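Local coordinates for D-isomer specific 2-hydroxyacid dehydrogenase family protein (Aeromonas salmonicida subsp. salmonicida, PDB 3HG7), which probably binds NAD and acts as an oxidoreductase of the D-isomer specific 2-hydroxyacid dehydrogenase family, at residues Pro55-Lys64 against Gly77-Arg87; Lys67-Tyr75 against Val289-Phe300. The protein carries 1 engineered substitution. One frame throughout, in Å; residues are numbered along the deposited sequence. Where two conformers were deposited one is given.

Interaction 1 (Pro55-Lys64 against Gly77-Arg87)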
loop_
_atom_site.group_PDB
_atom_site.type_symbol
_atom_site.label_atom_id
_atom_site.label_comp_id
_atom_site.label_asym_id
_atom_site.label_seq_id
_atom_site.Cartn_x
_atom_site.Cartn_y
_atom_site.Cartn_z
ATOM N N PRO A 55 -2.130 -13.732 1.926
ATOM C CA PRO A 55 -0.927 -14.433 2.420
ATOM C C PRO A 55 -1.024 -14.971 3.837
ATOM O O PRO A 55 -0.684 -16.136 4.052
ATOM C CB PRO A 55 0.140 -13.353 2.349
ATOM C CG PRO A 55 -0.263 -12.578 1.145
ATOM C CD PRO A 55 -1.770 -12.479 1.251
ATOM N N ALA A 56 -1.493 -14.156 4.792
ATOM C CA ALA A 56 -1.611 -14.641 6.187
ATOM C C ALA A 56 -2.559 -15.827 6.331
ATOM O O ALA A 56 -2.403 -16.634 7.222
ATOM C CB ALA A 56 -2.014 -13.528 7.122
ATOM N N ARG A 57 -3.561 -15.932 5.477
ATOM C CA ARG A 57 -4.411 -17.098 5.586
ATOM C C ARG A 57 -3.839 -18.353 4.992
ATOM O O ARG A 57 -4.068 -19.451 5.520
ATOM C CB ARG A 57 -5.808 -16.829 5.092
ATOM C CG ARG A 57 -6.594 -16.342 6.266
ATOM C CD ARG A 57 -7.964 -16.078 5.931
ATOM N NE ARG A 57 -8.710 -17.301 5.700
ATOM C CZ ARG A 57 -9.966 -17.239 5.312
ATOM N NH1 ARG A 57 -10.486 -16.027 5.191
ATOM N NH2 ARG A 57 -10.663 -18.319 5.029
ATOM N N ALA A 58 -3.087 -18.202 3.933
ATOM C CA ALA A 58 -2.468 -19.368 3.293
ATOM C C ALA A 58 -1.287 -19.904 4.087
ATOM O O ALA A 58 -1.054 -21.112 4.119
ATOM C CB ALA A 58 -2.031 -18.988 1.897
ATOM N N LYS A 59 -0.521 -19.003 4.699
ATOM C CA LYS A 59 0.764 -19.357 5.322
ATOM C C LYS A 59 0.789 -20.594 6.234
ATOM O O LYS A 59 1.685 -21.437 6.062
ATOM C CB LYS A 59 1.436 -18.144 6.007
ATOM C CG LYS A 59 2.847 -18.455 6.548
ATOM C CD LYS A 59 3.545 -17.238 7.164
ATOM C CE LYS A 59 5.027 -17.530 7.377
ATOM N NZ LYS A 59 5.806 -16.262 7.639
ATOM N N PRO A 60 -0.182 -20.724 7.181
ATOM C CA PRO A 60 -0.244 -21.916 8.046
ATOM C C PRO A 60 -0.674 -23.204 7.329
ATOM O O PRO A 60 -0.539 -24.291 7.887
ATOM C CB PRO A 60 -1.311 -21.546 9.092
ATOM C CG PRO A 60 -2.075 -20.412 8.494
ATOM C CD PRO A 60 -1.088 -19.669 7.675
ATOM N N LEU A 61 -1.194 -23.082 6.114
ATOM C CA LEU A 61 -1.682 -24.244 5.367
ATOM C C LEU A 61 -0.682 -24.664 4.282
ATOM O O LEU A 61 -0.805 -25.754 3.708
ATOM C CB LEU A 61 -3.051 -23.913 4.743
ATOM C CG LEU A 61 -4.208 -23.742 5.744
ATOM C CD1 LEU A 61 -5.346 -22.913 5.224
ATOM C CD2 LEU A 61 -4.725 -25.109 6.097
ATOM N N LEU A 62 0.317 -23.829 4.014
ATOM C CA LEU A 62 1.152 -24.011 2.811
ATOM C C LEU A 62 1.924 -25.324 2.767
ATOM O O LEU A 62 2.080 -25.894 1.681
ATOM C CB LEU A 62 2.127 -22.849 2.577
ATOM C CG LEU A 62 1.639 -21.751 1.644
ATOM C CD1 LEU A 62 2.743 -20.730 1.456
ATOM C CD2 LEU A 62 1.217 -22.303 0.305
ATOM N N ALA A 63 2.410 -25.806 3.921
ATOM C CA ALA A 63 3.134 -27.104 3.931
ATOM C C ALA A 63 2.275 -28.261 3.452
ATOM O O ALA A 63 2.821 -29.267 2.998
ATOM C CB ALA A 63 3.717 -27.427 5.308
ATOM N N LYS A 64 0.946 -28.131 3.529
ATOM C CA LYS A 64 0.001 -29.167 3.032
ATOM C C LYS A 64 -0.371 -29.035 1.541
ATOM O O LYS A 64 -1.009 -29.953 0.970
ATOM C CB LYS A 64 -1.299 -29.135 3.848
ATOM C CG LYS A 64 -1.089 -29.548 5.307
ATOM C CD LYS A 64 -2.394 -29.754 6.026
ATOM C CE LYS A 64 -2.152 -30.322 7.427
ATOM N NZ LYS A 64 -3.424 -30.434 8.229
ATOM N N GLY A 77 1.245 -7.009 -0.659
ATOM C CA GLY A 77 2.335 -7.408 0.234
ATOM C C GLY A 77 2.345 -8.916 0.466
ATOM O O GLY A 77 1.327 -9.480 0.864
ATOM N N VAL A 78 3.490 -9.556 0.259
ATOM C CA VAL A 78 3.583 -11.033 0.357
ATOM C C VAL A 78 4.764 -11.421 1.224
ATOM O O VAL A 78 5.185 -12.568 1.234
ATOM C CB VAL A 78 3.695 -11.748 -1.038
ATOM C CG1 VAL A 78 2.398 -11.586 -1.849
ATOM C CG2 VAL A 78 4.941 -11.262 -1.828
ATOM N N ASP A 79 5.312 -10.451 1.968
ATOM C CA ASP A 79 6.524 -10.729 2.737
ATOM C C ASP A 79 6.468 -11.922 3.653
ATOM O O ASP A 79 7.473 -12.596 3.853
ATOM C CB ASP A 79 7.009 -9.491 3.490
ATOM C CG ASP A 79 7.658 -8.509 2.578
ATOM O OD1 ASP A 79 6.919 -7.756 1.910
ATOM O OD2 ASP A 79 8.907 -8.510 2.506
ATOM N N VAL A 80 5.298 -12.225 4.197
ATOM C CA VAL A 80 5.196 -13.364 5.092
ATOM C C VAL A 80 5.465 -14.698 4.374
ATOM O O VAL A 80 5.759 -15.701 5.015
ATOM C CB VAL A 80 3.845 -13.395 5.850
ATOM C CG1 VAL A 80 3.666 -12.106 6.703
ATOM C CG2 VAL A 80 2.667 -13.614 4.880
ATOM N N LEU A 81 5.383 -14.686 3.043
ATOM C CA LEU A 81 5.612 -15.885 2.223
ATOM C C LEU A 81 7.065 -16.039 1.752
ATOM O O LEU A 81 7.421 -17.053 1.135
ATOM C CB LEU A 81 4.644 -15.912 1.032
ATOM C CG LEU A 81 3.152 -15.719 1.336
ATOM C CD1 LEU A 81 2.382 -15.575 0.041
ATOM C CD2 LEU A 81 2.609 -16.906 2.149
ATOM N N LEU A 82 7.903 -15.045 2.056
ATOM C CA LEU A 82 9.318 -15.092 1.695
ATOM C C LEU A 82 10.150 -15.667 2.838
ATOM O O LEU A 82 11.373 -15.822 2.721
ATOM C CB LEU A 82 9.836 -13.702 1.306
ATOM C CG LEU A 82 8.990 -12.855 0.351
ATOM C CD1 LEU A 82 9.616 -11.487 0.186
ATOM C CD2 LEU A 82 8.767 -13.521 -1.001
ATOM N N ASP A 83 9.472 -15.969 3.942
ATOM C CA ASP A 83 10.064 -16.643 5.084
ATOM C C ASP A 83 10.832 -17.873 4.598
ATOM O O ASP A 83 10.307 -18.677 3.817
ATOM C CB ASP A 83 8.943 -17.027 6.062
ATOM C CG ASP A 83 9.451 -17.573 7.391
ATOM O OD1 ASP A 83 10.593 -18.071 7.476
ATOM O OD2 ASP A 83 8.668 -17.528 8.365
ATOM N N ALA A 84 12.083 -17.990 5.046
ATOM C CA ALA A 84 12.968 -19.090 4.668
ATOM C C ALA A 84 12.409 -20.466 5.046
ATOM O O ALA A 84 12.795 -21.479 4.464
ATOM C CB ALA A 84 14.351 -18.891 5.287
ATOM N N ARG A 85 11.507 -20.487 6.025
ATOM C CA ARG A 85 10.852 -21.718 6.471
ATOM C C ARG A 85 9.793 -22.221 5.483
ATOM O O ARG A 85 9.415 -23.391 5.538
ATOM C CB ARG A 85 10.199 -21.532 7.849
ATOM C CG ARG A 85 11.116 -21.004 8.962
ATOM C CD ARG A 85 10.482 -21.224 10.343
ATOM N NE ARG A 85 10.630 -20.064 11.222
ATOM C CZ ARG A 85 9.750 -19.068 11.320
ATOM N NH1 ARG A 85 8.639 -19.072 10.591
ATOM N NH2 ARG A 85 9.980 -18.055 12.149
ATOM N N CYS A 86 9.311 -21.338 4.605
ATOM C CA CYS A 86 8.243 -21.680 3.655
ATOM C C CYS A 86 8.767 -22.271 2.352
ATOM O O CYS A 86 9.857 -21.918 1.871
ATOM C CB CYS A 86 7.385 -20.461 3.311
ATOM S SG CYS A 86 6.695 -19.547 4.720
ATOM N N ARG A 87 7.943 -23.139 1.771
ATOM C CA ARG A 87 8.205 -23.741 0.475
ATOM C C ARG A 87 8.276 -22.704 -0.640
ATOM O O ARG A 87 7.665 -21.637 -0.570
ATOM C CB ARG A 87 7.127 -24.789 0.152
ATOM C CG ARG A 87 5.759 -24.208 -0.257
ATOM C CD ARG A 87 4.651 -25.277 -0.158
ATOM N NE ARG A 87 4.963 -26.442 -0.989
ATOM C CZ ARG A 87 4.589 -27.691 -0.721
ATOM N NH1 ARG A 87 3.909 -27.981 0.391
ATOM N NH2 ARG A 87 4.942 -28.672 -1.548
#
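Lys59 NZ is gripped by two oxygens of the facing loop. It donates to Val80 O at 2.7 Å, in the carbonyl plane and on a lone pair, and to Asp83 OD2 at 3.2 Å, a salt bridge on the lone pair turned away from the other carboxylate oxygen. Lys59 gets there fully stretched, with CG anti to the backbone N (chi1 -174°) and every later torsion extended, and its CE passes 3.7 Å from Cys86 SG. Asp83 is positioned by an Asx turn: its OD1 takes the backbone N-H of Arg85, whose guanidinium returns to Asp83 OD2 and completes a three-residue charge network. The shared carboxylate probably offsets the two like charges beside it.

At the far end, Arg87 NH1 donates to Leu62 O at 3.1 Å; the N-H...O angle of 144° and a 23° tilt of the oxygen from the guanidinium plane mark a bent bond. The stronger partner of this arginine is Asp89, and Asn66 also bonds NH1.

The rest of the contact is apolar. Past the lysine, Pro55 CB lies 3.6 Å from Val80 CG2 and also meets Leu81 CD1. Between the two polar links, Leu81 CD2 reaches Leu62 CD1 at 3.9 Å, the side chains crossing at about a right angle. Ala58 and Leu81 both touch Phe71 beneath. Helix 55-58 and the loop joining strands 70-73 and 91-93 thus pack together as connections of a parallel alpha/beta sheet, in the flavodoxin-like domain characteristic of this dehydrogenase family.

Interaction 2 (Lys67-Tyr75 against Val289-Phe300)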
loop_
_atom_site.group_PDB
_atom_site.type_symbol
_atom_site.label_atom_id
_atom_site.label_comp_id
_atom_site.label_asym_id
_atom_site.label_seq_id
_atom_site.Cartn_x
_atom_site.Cartn_y
_atom_site.Cartn_z
ATOM N N LYS A 67 -0.011 -30.085 -4.109
ATOM C CA LYS A 67 -0.338 -30.034 -5.537
ATOM C C LYS A 67 -0.248 -28.609 -6.070
ATOM O O LYS A 67 -0.563 -28.343 -7.242
ATOM C CB LYS A 67 -1.740 -30.563 -5.749
ATOM C CG LYS A 67 -1.827 -32.095 -5.656
ATOM C CD LYS A 67 -3.258 -32.482 -5.946
ATOM C CE LYS A 67 -3.497 -33.988 -6.052
ATOM N NZ LYS A 67 -4.818 -34.055 -6.790
ATOM N N LEU A 68 0.165 -27.683 -5.218
ATOM C CA LEU A 68 0.108 -26.267 -5.586
ATOM C C LEU A 68 1.162 -25.870 -6.627
ATOM O O LEU A 68 2.350 -26.138 -6.425
ATOM C CB LEU A 68 0.257 -25.383 -4.338
ATOM C CG LEU A 68 0.206 -23.865 -4.590
ATOM C CD1 LEU A 68 -1.176 -23.449 -5.097
ATOM C CD2 LEU A 68 0.537 -23.104 -3.341
ATOM N N SER A 69 0.688 -25.261 -7.715
ATOM C CA SER A 69 1.465 -24.778 -8.846
ATOM C C SER A 69 1.523 -23.260 -8.919
ATOM O O SER A 69 2.555 -22.665 -9.324
ATOM C CB SER A 69 0.793 -25.286 -10.132
ATOM O OG SER A 69 1.043 -26.676 -10.240
ATOM N N TRP A 70 0.389 -22.632 -8.606
ATOM C CA TRP A 70 0.253 -21.165 -8.679
ATOM C C TRP A 70 -0.673 -20.593 -7.579
ATOM O O TRP A 70 -1.817 -21.016 -7.392
ATOM C CB TRP A 70 -0.197 -20.731 -10.071
ATOM C CG TRP A 70 -0.592 -19.304 -10.173
ATOM C CD1 TRP A 70 0.055 -18.212 -9.639
ATOM C CD2 TRP A 70 -1.756 -18.803 -10.824
ATOM N NE1 TRP A 70 -0.644 -17.079 -9.927
ATOM C CE2 TRP A 70 -1.769 -17.413 -10.639
ATOM C CE3 TRP A 70 -2.810 -19.406 -11.521
ATOM C CZ2 TRP A 70 -2.801 -16.594 -11.134
ATOM C CZ3 TRP A 70 -3.826 -18.603 -12.022
ATOM C CH2 TRP A 70 -3.807 -17.204 -11.834
ATOM N N PHE A 71 -0.124 -19.631 -6.850
ATOM C CA PHE A 71 -0.836 -18.918 -5.762
ATOM C C PHE A 71 -0.915 -17.458 -6.183
ATOM O O PHE A 71 0.102 -16.779 -6.343
ATOM C CB PHE A 71 0.000 -19.068 -4.490
ATOM C CG PHE A 71 -0.552 -18.376 -3.260
ATOM C CD1 PHE A 71 -1.686 -17.589 -3.297
ATOM C CD2 PHE A 71 0.158 -18.472 -2.075
ATOM C CE1 PHE A 71 -2.144 -16.906 -2.118
ATOM C CE2 PHE A 71 -0.284 -17.813 -0.916
ATOM C CZ PHE A 71 -1.435 -17.023 -0.965
ATOM N N GLN A 72 -2.132 -16.998 -6.411
ATOM C CA GLN A 72 -2.413 -15.583 -6.625
ATOM C C GLN A 72 -2.781 -14.968 -5.270
ATOM O O GLN A 72 -3.859 -15.283 -4.713
ATOM C CB GLN A 72 -3.585 -15.398 -7.575
ATOM C CG GLN A 72 -4.021 -13.914 -7.758
ATOM C CD GLN A 72 -2.967 -13.089 -8.453
ATOM O OE1 GLN A 72 -2.546 -13.403 -9.589
ATOM N NE2 GLN A 72 -2.510 -12.025 -7.778
ATOM N N SER A 73 -1.887 -14.135 -4.752
ATOM C CA SER A 73 -2.174 -13.320 -3.547
ATOM C C SER A 73 -3.193 -12.224 -3.867
ATOM O O SER A 73 -3.189 -11.660 -4.951
ATOM C CB SER A 73 -0.899 -12.690 -2.976
ATOM O OG SER A 73 -1.219 -11.739 -1.948
ATOM N N THR A 74 -4.082 -11.930 -2.916
ATOM C CA THR A 74 -5.076 -10.868 -3.116
ATOM C C THR A 74 -4.501 -9.561 -2.632
ATOM O O THR A 74 -5.129 -8.503 -2.764
ATOM C CB THR A 74 -6.388 -11.145 -2.275
ATOM O OG1 THR A 74 -6.032 -11.359 -0.904
ATOM C CG2 THR A 74 -7.103 -12.347 -2.784
ATOM N N TYR A 75 -3.311 -9.623 -2.057
ATOM C CA TYR A 75 -2.663 -8.431 -1.515
ATOM C C TYR A 75 -1.389 -8.139 -2.275
ATOM O O TYR A 75 -0.709 -9.033 -2.817
ATOM C CB TYR A 75 -2.264 -8.645 -0.052
ATOM C CG TYR A 75 -3.340 -8.580 0.971
ATOM C CD1 TYR A 75 -4.615 -8.124 0.650
ATOM C CD2 TYR A 75 -3.072 -8.946 2.297
ATOM C CE1 TYR A 75 -5.608 -8.023 1.631
ATOM C CE2 TYR A 75 -4.062 -8.853 3.276
ATOM C CZ TYR A 75 -5.317 -8.392 2.927
ATOM O OH TYR A 75 -6.307 -8.274 3.866
ATOM N N VAL A 289 -9.192 -7.501 -8.616
ATOM C CA VAL A 289 -8.308 -8.637 -8.349
ATOM C C VAL A 289 -8.754 -9.852 -9.199
ATOM O O VAL A 289 -7.919 -10.576 -9.723
ATOM C CB VAL A 289 -8.267 -8.998 -6.837
ATOM C CG1 VAL A 289 -7.414 -10.262 -6.593
ATOM C CG2 VAL A 289 -7.714 -7.848 -6.007
ATOM N N ALA A 290 -10.061 -10.061 -9.354
ATOM C CA ALA A 290 -10.544 -11.201 -10.140
ATOM C C ALA A 290 -10.131 -11.076 -11.593
ATOM O O ALA A 290 -9.830 -12.073 -12.251
ATOM C CB ALA A 290 -12.038 -11.338 -10.027
ATOM N N GLN A 291 -10.116 -9.840 -12.094
ATOM C CA GLN A 291 -9.658 -9.547 -13.436
ATOM C C GLN A 291 -8.180 -9.919 -13.586
ATOM O O GLN A 291 -7.800 -10.506 -14.596
ATOM C CB GLN A 291 -9.893 -8.050 -13.735
ATOM C CG GLN A 291 -9.726 -7.634 -15.188
ATOM C CD GLN A 291 -10.010 -6.134 -15.411
ATOM O OE1 GLN A 291 -9.948 -5.648 -16.545
ATOM N NE2 GLN A 291 -10.329 -5.415 -14.339
ATOM N N ILE A 292 -7.364 -9.613 -12.573
ATOM C CA ILE A 292 -5.938 -10.008 -12.555
ATOM C C ILE A 292 -5.800 -11.530 -12.556
ATOM O O ILE A 292 -4.987 -12.089 -13.306
ATOM C CB ILE A 292 -5.183 -9.398 -11.356
ATOM C CG1 ILE A 292 -5.021 -7.881 -11.560
ATOM C CG2 ILE A 292 -3.804 -10.020 -11.169
ATOM C CD1 ILE A 292 -4.505 -7.149 -10.300
ATOM N N PHE A 293 -6.620 -12.170 -11.736
ATOM C CA PHE A 293 -6.627 -13.631 -11.655
ATOM C C PHE A 293 -6.973 -14.264 -13.007
ATOM O O PHE A 293 -6.240 -15.121 -13.500
ATOM C CB PHE A 293 -7.569 -14.150 -10.566
ATOM C CG PHE A 293 -7.646 -15.671 -10.549
ATOM C CD1 PHE A 293 -6.716 -16.418 -9.829
ATOM C CD2 PHE A 293 -8.593 -16.340 -11.319
ATOM C CE1 PHE A 293 -6.756 -17.822 -9.837
ATOM C CE2 PHE A 293 -8.622 -17.735 -11.384
ATOM C CZ PHE A 293 -7.707 -18.487 -10.628
ATOM N N VAL A 294 -8.068 -13.840 -13.622
ATOM C CA VAL A 294 -8.482 -14.461 -14.885
ATOM C C VAL A 294 -7.474 -14.225 -16.029
ATOM O O VAL A 294 -7.230 -15.137 -16.817
ATOM C CB VAL A 294 -9.927 -14.026 -15.263
ATOM C CG1 VAL A 294 -10.275 -14.395 -16.706
ATOM C CG2 VAL A 294 -10.910 -14.627 -14.274
ATOM N N ARG A 295 -6.864 -13.040 -16.106
ATOM C CA ARG A 295 -5.843 -12.794 -17.145
ATOM C C ARG A 295 -4.620 -13.689 -16.895
ATOM O O ARG A 295 -4.082 -14.287 -17.818
ATOM C CB ARG A 295 -5.451 -11.295 -17.258
ATOM C CG ARG A 295 -6.535 -10.372 -17.826
ATOM C CD ARG A 295 -6.010 -8.932 -18.108
ATOM N NE ARG A 295 -4.980 -8.520 -17.150
ATOM C CZ ARG A 295 -5.136 -7.583 -16.214
ATOM N NH1 ARG A 295 -4.132 -7.305 -15.386
ATOM N NH2 ARG A 295 -6.287 -6.929 -16.101
ATOM N N ASN A 296 -4.205 -13.793 -15.631
ATOM C CA ASN A 296 -3.105 -14.678 -15.257
ATOM C C ASN A 296 -3.448 -16.147 -15.465
ATOM O O ASN A 296 -2.587 -16.938 -15.840
ATOM C CB ASN A 296 -2.665 -14.424 -13.809
ATOM C CG ASN A 296 -1.452 -13.483 -13.708
ATOM O OD1 ASN A 296 -0.725 -13.246 -14.688
ATOM N ND2 ASN A 296 -1.212 -12.983 -12.504
ATOM N N TYR A 297 -4.707 -16.510 -15.247
ATOM C CA TYR A 297 -5.146 -17.894 -15.461
ATOM C C TYR A 297 -4.973 -18.305 -16.928
ATOM O O TYR A 297 -4.432 -19.376 -17.226
ATOM C CB TYR A 297 -6.598 -18.085 -15.000
ATOM C CG TYR A 297 -7.113 -19.484 -15.237
ATOM C CD1 TYR A 297 -6.803 -20.514 -14.360
ATOM C CD2 TYR A 297 -7.935 -19.768 -16.322
ATOM C CE1 TYR A 297 -7.277 -21.797 -14.582
ATOM C CE2 TYR A 297 -8.415 -21.032 -16.554
ATOM C CZ TYR A 297 -8.077 -22.053 -15.690
ATOM O OH TYR A 297 -8.545 -23.334 -15.901
ATOM N N ILE A 298 -5.417 -17.444 -17.839
ATOM C CA ILE A 298 -5.191 -17.678 -19.286
ATOM C C ILE A 298 -3.716 -17.895 -19.648
ATOM O O ILE A 298 -3.404 -18.799 -20.426
ATOM C CB ILE A 298 -5.769 -16.546 -20.167
ATOM C CG1 ILE A 298 -7.256 -16.307 -19.895
ATOM C CG2 ILE A 298 -5.507 -16.832 -21.674
ATOM C CD1 ILE A 298 -8.142 -17.526 -19.962
ATOM N N ARG A 299 -2.817 -17.085 -19.093
ATOM C CA ARG A 299 -1.372 -17.272 -19.320
ATOM C C ARG A 299 -0.907 -18.587 -18.691
ATOM O O ARG A 299 -0.223 -19.404 -19.319
ATOM C CB ARG A 299 -0.573 -16.095 -18.734
ATOM C CG ARG A 299 -0.762 -14.717 -19.410
ATOM C CD ARG A 299 -0.527 -13.626 -18.372
ATOM N NE ARG A 299 -0.683 -12.265 -18.896
ATOM C CZ ARG A 299 -1.089 -11.217 -18.180
ATOM N NH1 ARG A 299 -1.406 -11.342 -16.888
ATOM N NH2 ARG A 299 -1.196 -10.024 -18.759
ATOM N N PHE A 300 -1.337 -18.829 -17.457
ATOM C CA PHE A 300 -0.943 -20.043 -16.739
ATOM C C PHE A 300 -1.246 -21.371 -17.460
ATOM O O PHE A 300 -0.381 -22.260 -17.543
ATOM C CB PHE A 300 -1.614 -20.038 -15.337
ATOM C CG PHE A 300 -1.358 -21.275 -14.543
ATOM C CD1 PHE A 300 -0.113 -21.518 -13.979
ATOM C CD2 PHE A 300 -2.376 -22.196 -14.322
ATOM C CE1 PHE A 300 0.126 -22.696 -13.230
ATOM C CE2 PHE A 300 -2.146 -23.363 -13.573
ATOM C CZ PHE A 300 -0.882 -23.604 -13.020
#
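Strand 70-73 and helix 289-300 run nearly antiparallel, their N-to-C directions 158° apart and their axes 9.8 Å apart at closest approach. The alpha carbons of Gln72 and Phe293 come within 6.8 Å, placing Trp70 and Gln72, both pointing toward the helix, over its middle and C-terminal turns. Trp70 CG stands anti to the backbone N (chi1 170°), carrying the indole across the helix surface. Its six-membered ring lies almost parallel to Phe293, but offset so far that they hardly stack. Trp70 CE3 sits over one face of Phe300, near its rim and 3.8 Å above the plane, while Trp70 CZ2 presses on Asn296 CB at 3.4 Å. Trp70 NE1 bonds Thr93 on the neighbouring strand.

The polar link is Asn296 ND2 to Gln72 OE1, 3.2 Å with an N-H...O angle of 159°; the amides are nearly coplanar. Asn296 OD1 accepts from Asp307 N. Gln72 OE1 also accepts from Thr93 OG1, and Gln72 NE2 donates to Ser73 O and Asn94 O, so both ends of this buried amide are satisfied and its rotation is fixed. Around the Trp70, Phe293 and Phe300 cluster, a C-terminal helix covers the N-terminal sheet, a return familiar from D-2-hydroxyacid dehydrogenases.

Interactions 1 and 2 lie in one domain, their centres about 16 Å apart, and meet at strand 70-73 of the five-stranded parallel sheet, which is part of interaction 2 and a floor for interaction 1. Interaction 1 packs where Phe71 and Ser73 point, interaction 2 where Trp70 and Gln72 point, so the two occupy opposite faces of that strand. They touch directly: Leu81 CD1 is 3.6 Å from Phe71 CE2, and Pro55 CD is 3.3 Å from Ser73 OG. Along the chain the order is 55-64, 67-75, 77-87 and, after more than 200 residues, 289-300. This domain is therefore built from both ends of the chain, with the nucleotide-binding-type domain and its seven-stranded sheet inserted between them.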